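Local coordinates for protein Myo-inositol dehydrogenase (Corynebacterium glutamicum, PDB 3EUW) that probably oxidises myo-inositol with NAD+ as an inositol 2-dehydrogenase of the Gfo/Idh/MocA family, and is a tetramer in the crystal, at residues A132-R137 with G248-D253; L146-I151 with E242-K247; D162-S167 with Q202-F207. All blocks are in the same frame, centred on the assembly; numbering follows the deposited sequence.

Interaction 1: A132-R137 with G248-D253; sequences AAINAR and GMLAAD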
# COMPACT_ATOMS: atom_id res chain seq x y z
N ALA A 132 1.70 -15.45 13.28
CA ALA A 132 0.93 -16.61 13.74
C ALA A 132 -0.23 -16.87 12.79
O ALA A 132 -0.55 -18.02 12.47
CB ALA A 132 0.41 -16.37 15.16
N ALA A 133 -0.86 -15.80 12.31
CA ALA A 133 -1.97 -15.92 11.37
C ALA A 133 -1.49 -16.63 10.10
O ALA A 133 -2.12 -17.58 9.63
CB ALA A 133 -2.51 -14.54 11.03
N ILE A 134 -0.37 -16.17 9.56
CA ILE A 134 0.20 -16.77 8.37
C ILE A 134 0.47 -18.26 8.56
O ILE A 134 0.20 -19.06 7.68
CB ILE A 134 1.52 -16.07 7.97
CG1 ILE A 134 1.25 -14.61 7.62
CG2 ILE A 134 2.17 -16.80 6.78
CD1 ILE A 134 2.50 -13.82 7.23
N ASN A 135 1.00 -18.62 9.72
CA ASN A 135 1.30 -20.03 9.99
C ASN A 135 0.03 -20.89 10.01
O ASN A 135 -0.02 -21.95 9.38
CB ASN A 135 2.04 -20.16 11.32
CG ASN A 135 2.46 -21.59 11.60
OD1 ASN A 135 1.65 -22.40 12.08
ND2 ASN A 135 3.71 -21.92 11.29
N ALA A 136 -1.00 -20.40 10.70
CA ALA A 136 -2.28 -21.10 10.81
C ALA A 136 -3.02 -21.17 9.48
O ALA A 136 -3.66 -22.17 9.16
CB ALA A 136 -3.16 -20.39 11.85
N ARG A 137 -2.95 -20.09 8.71
CA ARG A 137 -3.65 -20.06 7.43
C ARG A 137 -2.93 -20.98 6.44
O ARG A 137 -3.57 -21.63 5.63
CB ARG A 137 -3.76 -18.62 6.92
CG ARG A 137 -4.62 -17.75 7.84
CD ARG A 137 -4.61 -16.28 7.44
NE ARG A 137 -5.20 -16.05 6.13
CZ ARG A 137 -5.30 -14.86 5.54
NH1 ARG A 137 -4.84 -13.78 6.16
NH2 ARG A 137 -5.85 -14.76 4.34
N GLY A 248 -0.86 -19.77 -3.88
CA GLY A 248 -0.83 -18.38 -3.47
C GLY A 248 0.30 -18.02 -2.54
O GLY A 248 1.16 -18.86 -2.23
N MSE A 249 0.31 -16.77 -2.09
CA MSE A 249 1.33 -16.31 -1.16
C MSE A 249 0.71 -15.51 -0.05
O MSE A 249 -0.28 -14.81 -0.26
CB MSE A 249 2.37 -15.43 -1.86
CG MSE A 249 3.11 -14.45 -0.90
SE MSE A 249 4.43 -13.45 -1.86
CE MSE A 249 3.33 -12.19 -2.87
N LEU A 250 1.30 -15.61 1.12
CA LEU A 250 0.87 -14.87 2.30
C LEU A 250 2.12 -14.17 2.77
O LEU A 250 3.15 -14.80 2.99
CB LEU A 250 0.36 -15.83 3.37
CG LEU A 250 -1.01 -16.44 3.09
CD1 LEU A 250 -1.32 -17.51 4.11
CD2 LEU A 250 -2.08 -15.34 3.14
N ALA A 251 2.05 -12.85 2.92
CA ALA A 251 3.21 -12.11 3.38
C ALA A 251 2.78 -11.12 4.45
O ALA A 251 1.63 -10.67 4.45
CB ALA A 251 3.87 -11.38 2.20
N ALA A 252 3.69 -10.82 5.36
CA ALA A 252 3.44 -9.89 6.44
C ALA A 252 4.33 -8.66 6.28
O ALA A 252 5.54 -8.78 6.09
CB ALA A 252 3.71 -10.54 7.80
N ASP A 253 3.71 -7.49 6.33
CA ASP A 253 4.42 -6.23 6.20
C ASP A 253 4.96 -5.85 7.56
O ASP A 253 4.68 -6.51 8.57
CB ASP A 253 3.48 -5.10 5.75
CG ASP A 253 2.96 -5.27 4.34
OD1 ASP A 253 3.77 -5.54 3.42
OD2 ASP A 253 1.74 -5.11 4.14
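The R137 guanidinium, whose NH2 is held by a salt bridge to E142 OE2, lies against L250. CD2 of the leucine sits over the centre of one guanidinium face, 4.0 Å from R137 CZ. The two side chains cross at about a right angle, and the other leucine branch meets the root of the arginine, with R137 CB 3.9 Å from L250 CD1. A bend at chi3 (64°) sets NE off the extended line of the aliphatic chain. Together the pair joins helix 129-139 to strand 248-252, the strand at the edge of the mixed C-terminal domain sheet within this chain. The axes of helix 132-137 and strand 248-252 run nearly antiparallel (164°) and approach to 8.9 Å. This sheet runs on across the subunit interface, because M249 to A252 pair in an antiparallel ladder with a strand of the second subunit. One helical turn before R137, I134 adds further apolar packing. Its CG2, anti to the backbone N (chi1 -63° for CG1), lies 4.0 Å from L250 CB as the two side chains slide past each other in opposite directions. The CG1 branch extends further along the strand, and its tip meets a methyl group, with I134 CD1 3.5 Å from A252 CB. I134 also packs on L241 and A243 of the adjacent strand, and on V260 of the second subunit.

Interaction 2: L146-I151 with E242-K247; sequences LEQLVI and EAFGSK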
# COMPACT_ATOMS: atom_id res chain seq x y z
N LEU A 146 3.14 -25.51 0.98
CA LEU A 146 4.17 -24.52 1.21
C LEU A 146 5.42 -24.93 0.41
O LEU A 146 5.90 -26.06 0.54
CB LEU A 146 4.49 -24.45 2.70
CG LEU A 146 5.59 -23.48 3.15
CD1 LEU A 146 5.21 -22.06 2.75
CD2 LEU A 146 5.79 -23.58 4.66
N GLU A 147 5.93 -24.02 -0.41
CA GLU A 147 7.09 -24.31 -1.23
C GLU A 147 8.32 -23.45 -0.90
O GLU A 147 9.46 -23.92 -0.97
CB GLU A 147 6.73 -24.16 -2.71
CG GLU A 147 5.59 -25.10 -3.13
CD GLU A 147 5.11 -24.84 -4.55
OE1 GLU A 147 5.50 -23.82 -5.16
OE2 GLU A 147 4.32 -25.67 -5.06
N GLN A 148 8.08 -22.20 -0.53
CA GLN A 148 9.16 -21.28 -0.19
C GLN A 148 8.76 -20.42 0.99
O GLN A 148 7.59 -20.07 1.15
CB GLN A 148 9.48 -20.37 -1.37
CG GLN A 148 9.63 -21.08 -2.68
CD GLN A 148 10.07 -20.16 -3.80
OE1 GLN A 148 9.63 -19.01 -3.89
NE2 GLN A 148 10.93 -20.67 -4.67
N LEU A 149 9.74 -20.07 1.82
CA LEU A 149 9.52 -19.23 2.99
C LEU A 149 10.68 -18.23 2.97
O LEU A 149 11.84 -18.62 3.11
CB LEU A 149 9.54 -20.09 4.26
CG LEU A 149 9.14 -19.40 5.56
CD1 LEU A 149 7.70 -18.89 5.47
CD2 LEU A 149 9.27 -20.39 6.70
N VAL A 150 10.36 -16.96 2.78
CA VAL A 150 11.38 -15.93 2.71
C VAL A 150 11.28 -15.02 3.91
O VAL A 150 10.25 -14.40 4.15
CB VAL A 150 11.25 -15.11 1.43
CG1 VAL A 150 12.37 -14.09 1.34
CG2 VAL A 150 11.27 -16.05 0.22
N ILE A 151 12.37 -14.95 4.67
CA ILE A 151 12.40 -14.15 5.88
C ILE A 151 13.47 -13.08 5.80
O ILE A 151 14.61 -13.36 5.43
CB ILE A 151 12.64 -15.05 7.11
CG1 ILE A 151 11.57 -16.16 7.14
CG2 ILE A 151 12.60 -14.23 8.39
CD1 ILE A 151 11.74 -17.20 8.25
N GLU A 242 7.49 -13.99 4.16
CA GLU A 242 6.68 -14.33 3.01
C GLU A 242 6.61 -15.85 2.86
O GLU A 242 7.64 -16.53 2.85
CB GLU A 242 7.32 -13.71 1.76
CG GLU A 242 6.64 -14.02 0.45
CD GLU A 242 7.44 -13.53 -0.75
OE1 GLU A 242 8.02 -12.42 -0.69
OE2 GLU A 242 7.49 -14.25 -1.76
N ALA A 243 5.40 -16.38 2.76
CA ALA A 243 5.18 -17.81 2.55
C ALA A 243 4.56 -17.98 1.16
O ALA A 243 3.49 -17.45 0.87
CB ALA A 243 4.25 -18.37 3.61
N PHE A 244 5.25 -18.71 0.29
CA PHE A 244 4.75 -18.93 -1.06
C PHE A 244 4.38 -20.39 -1.26
O PHE A 244 5.19 -21.29 -0.98
CB PHE A 244 5.83 -18.54 -2.09
CG PHE A 244 5.44 -18.82 -3.51
CD1 PHE A 244 4.61 -17.94 -4.21
CD2 PHE A 244 5.87 -19.98 -4.15
CE1 PHE A 244 4.23 -18.21 -5.53
CE2 PHE A 244 5.48 -20.25 -5.48
CZ PHE A 244 4.66 -19.36 -6.16
N GLY A 245 3.16 -20.63 -1.74
CA GLY A 245 2.72 -21.99 -1.95
C GLY A 245 2.17 -22.24 -3.34
O GLY A 245 2.13 -21.34 -4.18
N SER A 246 1.73 -23.48 -3.58
CA SER A 246 1.20 -23.87 -4.88
C SER A 246 -0.06 -23.09 -5.28
O SER A 246 -0.36 -23.00 -6.46
CB SER A 246 0.90 -25.37 -4.89
OG SER A 246 0.05 -25.74 -3.82
N LYS A 247 -0.78 -22.52 -4.32
CA LYS A 247 -2.00 -21.78 -4.66
C LYS A 247 -2.01 -20.32 -4.24
O LYS A 247 -3.07 -19.69 -4.24
CB LYS A 247 -3.23 -22.45 -4.04
CG LYS A 247 -3.53 -23.83 -4.59
CD LYS A 247 -4.74 -24.44 -3.90
CE LYS A 247 -5.06 -25.82 -4.47
NZ LYS A 247 -6.23 -26.46 -3.80
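A classic beta bulge, with E147 and Q148 both facing F244, shifts the register by one residue between the antiparallel strands 146-154 and 238-245 of the C-terminal domain sheet. F244 O accepts two bonds, from E147 N at 2.9 Å and Q148 N at 3.1 Å, and both donors lie in its carbonyl plane. Regular pairing follows: F244 N returns a nearly straight bond (172°) to Q148 O, and V150 and E242 exchange two bonds. On one face, Q148 and F244 lie side by side and point the same way, their amide and ring planes 54° apart. The polar ends here turn to the third subunit: E242 makes salt bridges to its R154 and R240, and Q148 OE1 bonds to that R154. The other face, under helices 129-139 and 169-185, is apolar. There A243 CB is met by two leucines, L146 CD1 at 3.9 Å and L149 CD1 at 4.0 Å. L146 CG stands anti to the backbone N (chi1 178°), and chi2 then turns CD1 onto A243. Within the bulge, the E147 side chain passes F244 at a slant, OE1 3.6 Å from F244 CE2; this OE1 bonds H232 NE2 of the third subunit, while E147 OE2 lies 3.4 Å from S246 CB.

Interaction 3: D162-S167 with Q202-F207; sequences DYIAGS and QEIAEF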
# COMPACT_ATOMS: atom_id res chain seq x y z
N ASP A 162 30.30 -5.02 24.36
CA ASP A 162 30.29 -6.08 25.37
C ASP A 162 29.26 -7.17 25.08
O ASP A 162 29.47 -8.34 25.42
CB ASP A 162 30.04 -5.51 26.77
CG ASP A 162 31.06 -4.44 27.15
OD1 ASP A 162 32.25 -4.57 26.76
OD2 ASP A 162 30.68 -3.48 27.86
N TYR A 163 28.14 -6.79 24.47
CA TYR A 163 27.11 -7.77 24.14
C TYR A 163 27.58 -8.61 22.96
O TYR A 163 27.48 -9.83 22.97
CB TYR A 163 25.78 -7.09 23.79
CG TYR A 163 24.67 -8.08 23.55
CD1 TYR A 163 23.93 -8.61 24.61
CD2 TYR A 163 24.39 -8.55 22.26
CE1 TYR A 163 22.95 -9.58 24.40
CE2 TYR A 163 23.41 -9.51 22.03
CZ TYR A 163 22.70 -10.02 23.10
OH TYR A 163 21.73 -10.96 22.87
N ILE A 164 28.10 -7.94 21.94
CA ILE A 164 28.61 -8.64 20.76
C ILE A 164 29.66 -9.66 21.18
O ILE A 164 29.64 -10.80 20.72
CB ILE A 164 29.24 -7.65 19.76
CG1 ILE A 164 28.20 -6.65 19.29
CG2 ILE A 164 29.82 -8.41 18.57
CD1 ILE A 164 28.75 -5.56 18.39
N ALA A 165 30.57 -9.24 22.06
CA ALA A 165 31.65 -10.10 22.53
C ALA A 165 31.19 -11.49 22.99
O ALA A 165 31.81 -12.49 22.65
CB ALA A 165 32.41 -9.41 23.66
N GLY A 166 30.11 -11.54 23.76
CA GLY A 166 29.63 -12.83 24.24
C GLY A 166 28.35 -13.34 23.59
O GLY A 166 27.73 -14.25 24.13
N SER A 167 27.97 -12.78 22.45
CA SER A 167 26.74 -13.18 21.76
C SER A 167 26.83 -14.53 21.05
O SER A 167 25.81 -15.15 20.75
CB SER A 167 26.34 -12.10 20.74
OG SER A 167 27.29 -12.01 19.69
N GLN A 202 33.18 -2.30 11.63
CA GLN A 202 34.57 -2.61 12.00
C GLN A 202 34.52 -3.42 13.30
O GLN A 202 35.31 -4.33 13.54
CB GLN A 202 35.38 -1.32 12.25
CG GLN A 202 35.56 -0.38 11.06
CD GLN A 202 34.31 0.41 10.72
OE1 GLN A 202 33.44 0.62 11.57
NE2 GLN A 202 34.23 0.88 9.49
N GLU A 203 33.57 -3.06 14.15
CA GLU A 203 33.35 -3.70 15.43
C GLU A 203 32.99 -5.18 15.30
O GLU A 203 33.57 -6.03 15.98
CB GLU A 203 32.24 -2.95 16.16
CG GLU A 203 31.88 -3.48 17.51
CD GLU A 203 30.86 -2.59 18.19
OE1 GLU A 203 29.83 -2.28 17.54
OE2 GLU A 203 31.09 -2.19 19.35
N ILE A 204 32.02 -5.49 14.44
CA ILE A 204 31.61 -6.88 14.24
C ILE A 204 32.76 -7.68 13.60
O ILE A 204 32.99 -8.84 13.95
CB ILE A 204 30.33 -6.97 13.36
CG1 ILE A 204 29.13 -6.43 14.17
CG2 ILE A 204 30.07 -8.41 12.88
CD1 ILE A 204 27.86 -6.32 13.36
N ALA A 205 33.48 -7.05 12.68
CA ALA A 205 34.61 -7.69 12.03
C ALA A 205 35.72 -7.96 13.07
O ALA A 205 36.47 -8.93 12.98
CB ALA A 205 35.14 -6.78 10.91
N GLU A 206 35.81 -7.08 14.06
CA GLU A 206 36.80 -7.21 15.12
C GLU A 206 36.61 -8.51 15.92
O GLU A 206 37.57 -9.10 16.41
CB GLU A 206 36.70 -5.99 16.05
CG GLU A 206 37.28 -6.18 17.45
CD GLU A 206 37.14 -4.93 18.33
OE1 GLU A 206 36.04 -4.32 18.35
OE2 GLU A 206 38.12 -4.57 19.02
N PHE A 207 35.36 -8.95 16.04
CA PHE A 207 35.04 -10.16 16.78
C PHE A 207 34.91 -11.40 15.90
O PHE A 207 34.39 -12.42 16.34
CB PHE A 207 33.73 -9.97 17.55
CG PHE A 207 33.85 -9.07 18.74
CD1 PHE A 207 34.60 -9.46 19.85
CD2 PHE A 207 33.23 -7.83 18.75
CE1 PHE A 207 34.73 -8.62 20.95
CE2 PHE A 207 33.36 -6.98 19.85
CZ PHE A 207 34.10 -7.38 20.95
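The ring of F207 lies against one turn of helix 161-166 and meets A165 and I164 in different ways. A165 comes over a ring face: its CA stands 4.0 Å from the centroid of the F207 ring, 21° off the normal and offset toward the rim, a CH-pi contact. The methyl group of the same residue reaches the far part of the ring, with A165 CB 3.7 Å from F207 CE1. I164, in contrast, crosses F207 at about a right angle and touches the CD2 and CE2 side of the ring, bringing I164 CG2 to 3.5 Å from F207 CD2. That branch is anti to the backbone N, whereas CG1 (chi1 -61°) is anti to the carbonyl carbon, and the extended chi2 (175°) carries CD1 on to E203 and I204. There I164 CD1 lies against the CG-CD-OE1 part of E203, 3.6 Å from E203 OE1, as the two side chains cross obliquely. E203 reaches this point with its chain extended beyond CG. A looser apolar contact joins I164 CD1 to I204 CG1 at 4.3 Å. No hydrogen bond links the two segments. Within 162-167, I164 O accepts from both S167 N and S167 OG, the hydroxyl bond measuring 2.8 Å, which ties S167 to I164. K161, at the start of the first helix, is touched by both E203 and F207. The whole is largely apolar packing at the surface between two short helices of the C-terminal domain: helix 161-166 follows strand 146-154, and helix 202-206 comes in the chain between strands 189-197 and 212-219.

In the fold
Interactions 1 and 2 adjoin, their centres 9 Å apart, and share the mixed sheet of the C-terminal domain. Strands 248-252 and 238-245 are neighbours in it, and L250 O lies 2.8 Å from A243 N, a probable hydrogen bond. Helix 129-139 packs on the sheet at both contacts, I134 touching both L250 and A243, while the sheet meets the second subunit at interaction 1 and the third at both. Interaction 3 is separate: its centre is 34 Å from each of the others, its nearest atoms about 17 Å from interaction 2 and about 23 Å from interaction 1, and no other subunit touches it. The bound sodium ion belongs to I23, A24, N26 and L29 of the Rossmann domain, not to these contacts.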